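Side-chain contact in metallo-beta-lactamase family protein (Staphylococcus aureus, PDB 3R2U), which probably oxidises persulfide sulfur as an iron-dependent dioxygenase of the metallo-beta-lactamase superfamily, with a rhodanese-like domain for sulfur transfer: residues Q123-I128 / K134-H139. Numbering follows the deposited sequence.
Sequences QHNDDI and KLKVLH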
# COMPACT_ATOMS: atom_id res chain seq x y z
N GLN A 123 -1.85 30.19 -30.41
CA GLN A 123 -0.74 30.74 -31.16
C GLN A 123 0.04 31.73 -30.33
O GLN A 123 -0.39 32.15 -29.27
CB GLN A 123 -1.27 31.37 -32.43
CG GLN A 123 -1.82 30.32 -33.38
CD GLN A 123 -2.27 30.87 -34.69
OE1 GLN A 123 -2.71 32.01 -34.78
NE2 GLN A 123 -2.17 30.05 -35.73
N HIS A 124 1.20 32.11 -30.84
CA HIS A 124 2.06 33.08 -30.20
C HIS A 124 1.25 34.29 -29.70
O HIS A 124 0.42 34.85 -30.42
CB HIS A 124 3.13 33.53 -31.19
CG HIS A 124 4.13 34.47 -30.60
ND1 HIS A 124 5.06 34.05 -29.67
CD2 HIS A 124 4.36 35.78 -30.81
CE1 HIS A 124 5.81 35.09 -29.32
NE2 HIS A 124 5.40 36.14 -30.00
N ASN A 125 1.49 34.68 -28.46
CA ASN A 125 0.82 35.84 -27.83
C ASN A 125 -0.60 35.62 -27.31
O ASN A 125 -1.13 36.53 -26.68
CB ASN A 125 0.84 37.10 -28.73
CG ASN A 125 1.96 38.04 -28.38
OD1 ASN A 125 2.70 37.83 -27.43
ND2 ASN A 125 2.06 39.12 -29.12
N ASP A 126 -1.21 34.47 -27.57
CA ASP A 126 -2.52 34.20 -26.99
C ASP A 126 -2.35 34.14 -25.48
O ASP A 126 -1.27 33.78 -24.97
CB ASP A 126 -3.10 32.85 -27.46
CG ASP A 126 -3.66 32.89 -28.87
OD1 ASP A 126 -3.82 33.98 -29.45
OD2 ASP A 126 -3.98 31.80 -29.40
N ASP A 127 -3.39 34.54 -24.75
CA ASP A 127 -3.38 34.47 -23.30
C ASP A 127 -4.40 33.44 -22.89
O ASP A 127 -5.47 33.39 -23.44
CB ASP A 127 -3.75 35.81 -22.66
CG ASP A 127 -2.69 36.88 -22.88
OD1 ASP A 127 -1.48 36.56 -22.93
OD2 ASP A 127 -3.09 38.05 -22.99
N ILE A 128 -4.05 32.62 -21.91
CA ILE A 128 -4.95 31.62 -21.36
C ILE A 128 -5.07 31.99 -19.88
O ILE A 128 -4.07 32.18 -19.23
CB ILE A 128 -4.36 30.21 -21.44
CG1 ILE A 128 -3.96 29.86 -22.88
CG2 ILE A 128 -5.34 29.16 -20.92
CD1 ILE A 128 -3.10 28.60 -22.97
N LYS A 134 -2.58 34.07 -15.28
CA LYS A 134 -2.45 34.38 -16.69
C LYS A 134 -1.27 33.62 -17.27
O LYS A 134 -0.19 33.63 -16.70
CB LYS A 134 -2.22 35.89 -16.87
CG LYS A 134 -2.07 36.30 -18.34
CD LYS A 134 -1.59 37.76 -18.47
CE LYS A 134 -1.52 38.15 -19.94
NZ LYS A 134 -0.99 39.51 -20.20
N LEU A 135 -1.50 32.95 -18.39
CA LEU A 135 -0.45 32.29 -19.11
C LEU A 135 -0.36 32.91 -20.49
O LEU A 135 -1.38 32.98 -21.21
CB LEU A 135 -0.74 30.81 -19.28
CG LEU A 135 -0.83 29.95 -18.03
CD1 LEU A 135 -1.23 28.55 -18.46
CD2 LEU A 135 0.52 29.94 -17.28
N LYS A 136 0.83 33.35 -20.89
CA LYS A 136 1.03 33.86 -22.23
C LYS A 136 1.73 32.78 -23.02
O LYS A 136 2.73 32.20 -22.57
CB LYS A 136 1.84 35.15 -22.25
CG LYS A 136 2.08 35.71 -23.69
CD LYS A 136 2.55 37.16 -23.70
CE LYS A 136 1.40 38.16 -23.39
NZ LYS A 136 0.28 38.18 -24.42
N VAL A 137 1.16 32.48 -24.18
CA VAL A 137 1.71 31.47 -25.08
C VAL A 137 2.83 32.12 -25.87
O VAL A 137 2.66 33.20 -26.46
CB VAL A 137 0.64 30.93 -26.07
CG1 VAL A 137 1.27 29.96 -27.10
CG2 VAL A 137 -0.49 30.24 -25.30
N LEU A 138 4.00 31.50 -25.83
CA LEU A 138 5.13 31.96 -26.62
C LEU A 138 5.48 30.84 -27.60
O LEU A 138 5.66 29.70 -27.17
CB LEU A 138 6.32 32.30 -25.73
CG LEU A 138 6.17 33.41 -24.67
CD1 LEU A 138 7.46 33.58 -23.86
CD2 LEU A 138 5.78 34.74 -25.28
N HIS A 139 5.52 31.12 -28.90
CA HIS A 139 5.92 30.12 -29.89
C HIS A 139 7.43 30.03 -29.77
O HIS A 139 8.10 31.01 -29.95
CB HIS A 139 5.46 30.49 -31.31
CG HIS A 139 5.77 29.46 -32.36
ND1 HIS A 139 6.10 29.79 -33.66
CD2 HIS A 139 5.83 28.10 -32.30
CE1 HIS A 139 6.33 28.70 -34.36
NE2 HIS A 139 6.19 27.65 -33.56
O HOH W 1 -1.24 39.82 -22.71
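Ile128 and Leu135 form the hydrogen-bonded pair of an antiparallel beta hairpin, strands 127-130 and 133-139, at the edge of one sheet of the metallo-beta-lactamase fold. Their amides and carbonyls bond reciprocally: Ile128 N to Leu135 O and Leu135 N to Ile128 O are both 2.8 Å. A type II turn, Gln123 to Asp126, leads into the first strand, and Val137 makes two more backbone bonds to it: Val137 N meets Asp126 O almost straight, and Val137 O accepts Asn125 N at 2.7 Å.

The buried face is apolar. Ile128 CD1 reaches Val137 CG2 at 3.9 Å, while Phe150 on the neighbouring strand 148-153 touches both residues. Val137 CG1 lies under the turn, against Gln123 O.

On the other face Asp127 sits between two lysines. Lys136, bent at chi3 and chi4 (-76° and -64°), folds its ammonium NZ back to the syn side of Asp127 OD1 at 2.8 Å and makes a weak bond to Asn125 O. Lys134 runs fully extended to a long salt bridge with Asp127 OD2, and one water joins that oxygen to both ammonium groups.

His124 binds backbone at the far end of the contact. With CG anti to the backbone N, the His124 ring turns an edge to the second strand, where His124 ND1 accepts His139 N at 3.1 Å, only 7° out of the ring plane.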